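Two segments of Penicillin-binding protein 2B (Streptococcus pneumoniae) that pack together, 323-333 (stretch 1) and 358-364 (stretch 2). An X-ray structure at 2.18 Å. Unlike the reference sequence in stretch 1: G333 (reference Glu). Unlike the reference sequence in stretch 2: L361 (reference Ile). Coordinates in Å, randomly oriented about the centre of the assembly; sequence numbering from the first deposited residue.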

# COMPACT_ATOMS: atom_id res chain seq x y z
N LEU A 323 -20.18 -1.01 -9.14
CA LEU A 323 -21.07 -1.87 -8.36
C LEU A 323 -21.18 -1.35 -6.92
O LEU A 323 -22.30 -1.12 -6.40
CB LEU A 323 -20.54 -3.31 -8.39
CG LEU A 323 -21.41 -4.42 -7.78
CD1 LEU A 323 -22.64 -4.61 -8.69
CD2 LEU A 323 -20.61 -5.70 -7.67
N LEU A 324 -20.03 -1.14 -6.28
CA LEU A 324 -20.06 -0.72 -4.87
C LEU A 324 -20.78 0.62 -4.76
O LEU A 324 -21.54 0.86 -3.83
CB LEU A 324 -18.65 -0.61 -4.26
CG LEU A 324 -18.05 -1.78 -3.50
CD1 LEU A 324 -18.31 -3.14 -4.13
CD2 LEU A 324 -16.54 -1.51 -3.30
N LYS A 325 -20.53 1.49 -5.71
CA LYS A 325 -21.18 2.78 -5.68
C LYS A 325 -22.69 2.64 -5.94
O LYS A 325 -23.51 3.28 -5.27
CB LYS A 325 -20.49 3.73 -6.67
CG LYS A 325 -20.52 5.17 -6.19
CD LYS A 325 -19.95 6.16 -7.19
CE LYS A 325 -20.10 7.56 -6.62
NZ LYS A 325 -19.53 8.61 -7.51
N SER A 326 -23.06 1.77 -6.86
CA SER A 326 -24.47 1.49 -7.08
C SER A 326 -25.22 0.95 -5.84
O SER A 326 -26.21 1.52 -5.39
CB SER A 326 -24.63 0.57 -8.30
OG SER A 326 -25.99 0.18 -8.41
N TYR A 327 -24.71 -0.15 -5.27
CA TYR A 327 -25.24 -0.64 -4.02
C TYR A 327 -25.22 0.34 -2.85
O TYR A 327 -26.21 0.49 -2.12
CB TYR A 327 -24.55 -1.95 -3.60
CG TYR A 327 -25.09 -3.21 -4.25
CD1 TYR A 327 -26.16 -3.90 -3.69
CD2 TYR A 327 -24.52 -3.71 -5.42
CE1 TYR A 327 -26.63 -5.06 -4.28
CE2 TYR A 327 -24.98 -4.86 -6.01
CZ TYR A 327 -26.03 -5.54 -5.44
OH TYR A 327 -26.47 -6.70 -6.03
N PHE A 328 -24.11 1.02 -2.62
CA PHE A 328 -24.09 1.94 -1.47
C PHE A 328 -25.14 3.05 -1.58
O PHE A 328 -25.76 3.39 -0.58
CB PHE A 328 -22.71 2.58 -1.23
CG PHE A 328 -22.53 3.07 0.20
CD1 PHE A 328 -22.06 2.21 1.18
CD2 PHE A 328 -22.86 4.36 0.56
CE1 PHE A 328 -21.91 2.64 2.50
CE2 PHE A 328 -22.72 4.82 1.87
CZ PHE A 328 -22.25 3.95 2.85
N ASN A 329 -25.29 3.66 -2.75
CA ASN A 329 -26.31 4.70 -2.93
C ASN A 329 -27.73 4.17 -2.75
O ASN A 329 -28.57 4.86 -2.19
CB ASN A 329 -26.20 5.38 -4.30
CG ASN A 329 -25.15 6.50 -4.33
OD1 ASN A 329 -25.11 7.37 -3.45
ND2 ASN A 329 -24.31 6.46 -5.33
N SER A 330 -27.98 2.95 -3.20
CA SER A 330 -29.29 2.33 -2.98
C SER A 330 -29.55 2.20 -1.48
O SER A 330 -30.63 2.55 -0.97
CB SER A 330 -29.32 0.96 -3.67
OG SER A 330 -30.66 0.51 -3.81
N GLU A 331 -28.54 1.72 -0.74
CA GLU A 331 -28.71 1.56 0.71
C GLU A 331 -28.80 2.90 1.43
O GLU A 331 -29.39 2.99 2.50
CB GLU A 331 -27.60 0.70 1.30
CG GLU A 331 -27.62 -0.72 0.79
CD GLU A 331 -28.80 -1.52 1.33
OE1 GLU A 331 -28.76 -1.92 2.52
OE2 GLU A 331 -29.76 -1.75 0.56
N LEU A 332 -28.21 3.94 0.86
CA LEU A 332 -28.49 5.28 1.38
C LEU A 332 -29.91 5.71 1.04
O LEU A 332 -30.56 6.41 1.83
CB LEU A 332 -27.51 6.31 0.84
CG LEU A 332 -26.10 6.40 1.42
CD1 LEU A 332 -25.29 7.51 0.74
CD2 LEU A 332 -26.15 6.60 2.91
N GLY A 333 -30.39 5.28 -0.12
CA GLY A 333 -31.72 5.61 -0.63
C GLY A 333 -32.79 5.13 0.33
O GLY A 333 -33.72 5.86 0.65
N MET A 358 -9.06 -4.23 -5.51
CA MET A 358 -9.15 -3.71 -4.17
C MET A 358 -9.94 -2.41 -4.29
O MET A 358 -9.38 -1.41 -4.72
CB MET A 358 -7.76 -3.26 -3.66
CG MET A 358 -6.58 -4.03 -4.15
SD MET A 358 -4.94 -3.32 -3.84
CE MET A 358 -5.11 -2.44 -2.26
N SER A 359 -11.19 -2.39 -3.85
CA SER A 359 -12.08 -1.26 -4.11
C SER A 359 -12.64 -0.79 -2.79
O SER A 359 -12.99 -1.61 -1.93
CB SER A 359 -13.29 -1.72 -4.96
OG SER A 359 -12.97 -1.77 -6.34
N GLY A 360 -12.81 0.52 -2.65
CA GLY A 360 -13.43 1.03 -1.43
C GLY A 360 -14.14 2.34 -1.70
O GLY A 360 -13.73 3.14 -2.54
N LEU A 361 -15.25 2.55 -0.99
CA LEU A 361 -16.00 3.78 -1.15
C LEU A 361 -16.20 4.29 0.26
O LEU A 361 -16.72 3.58 1.10
CB LEU A 361 -17.36 3.51 -1.79
CG LEU A 361 -18.13 4.74 -2.26
CD1 LEU A 361 -17.32 5.56 -3.24
CD2 LEU A 361 -19.47 4.35 -2.86
N LYS A 362 -15.77 5.52 0.51
CA LYS A 362 -15.80 6.05 1.85
C LYS A 362 -16.99 6.98 1.94
O LYS A 362 -17.23 7.81 1.06
CB LYS A 362 -14.50 6.82 2.11
CG LYS A 362 -14.40 7.40 3.49
CD LYS A 362 -13.09 8.18 3.56
CE LYS A 362 -12.73 8.52 5.00
NZ LYS A 362 -13.77 9.40 5.59
N HIS A 363 -17.75 6.81 3.02
CA HIS A 363 -18.89 7.66 3.29
C HIS A 363 -18.63 8.47 4.56
O HIS A 363 -18.65 7.94 5.67
CB HIS A 363 -20.18 6.81 3.44
CG HIS A 363 -21.40 7.60 3.82
ND1 HIS A 363 -22.22 7.25 4.87
CD2 HIS A 363 -21.92 8.74 3.30
CE1 HIS A 363 -23.20 8.13 4.98
NE2 HIS A 363 -23.04 9.05 4.03
N ASP A 364 -18.42 9.77 4.37
CA ASP A 364 -18.15 10.73 5.44
C ASP A 364 -19.37 10.96 6.31
O ASP A 364 -20.39 11.47 5.83
CB ASP A 364 -17.78 12.07 4.80
CG ASP A 364 -17.05 13.00 5.76
OD1 ASP A 364 -17.56 13.23 6.88
OD2 ASP A 364 -15.96 13.49 5.38

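The strand of stretch 2 runs alongside the helix of stretch 1, their N-to-C directions 30° apart and their axes 8.7 Å apart at closest approach. No hydrogen bond joins the two segments, so the contact rests on side-chain packing, which buries 362 Å² in all. Strand alternation sets the pattern: S359, L361 and H363 point toward the helix, whereas K362 points away and makes no contact.

M358 lies beyond the reach of the helix, and the contact begins at S359, whose CB sits 3.7 Å from CD2 of L324. The hydroxyl of S359 is hydrogen-bonded to a residue flanking the stretches, and CB is the atom nearest the leucine methyl. The same methyl, L324 CD2, lies 4.3 Å from the backbone N of G360, a glycine, where a CB would in any case point away from the helix.

L361, a leucine where the reference sequence has isoleucine, has the largest area covered by the other stretch, 93 Å². Its chi1 is t and its chi2 p, and CD2 reaches the helix surface, 3.6 Å from CG of K325 and 4.0 Å from CB of F328. It also approaches the backbone, with L361 CD2 4.2 Å from L324 O, a carbonyl already engaged by F328 N within the helix. K325 contributes the aliphatic part of its chain, while its end leads away from the strand.

H363 closes the contact, reaching F328 and, one helical turn further on, L332. Its CB packs 3.6 Å from CZ of F328, and the two rings meet obliquely, with centroids 5.4 Å apart and planes at 56°. L332 CD1 lies over one face of the imidazole, while L332 CD2 is 3.9 Å from H363 CE1 and makes an off-centre CH-pi contact, 4.3 Å from the ring centroid. H363 ND1 is hydrogen-bonded elsewhere in the structure, and the ring makes no hydrogen bond across this contact. D364 lies out of reach.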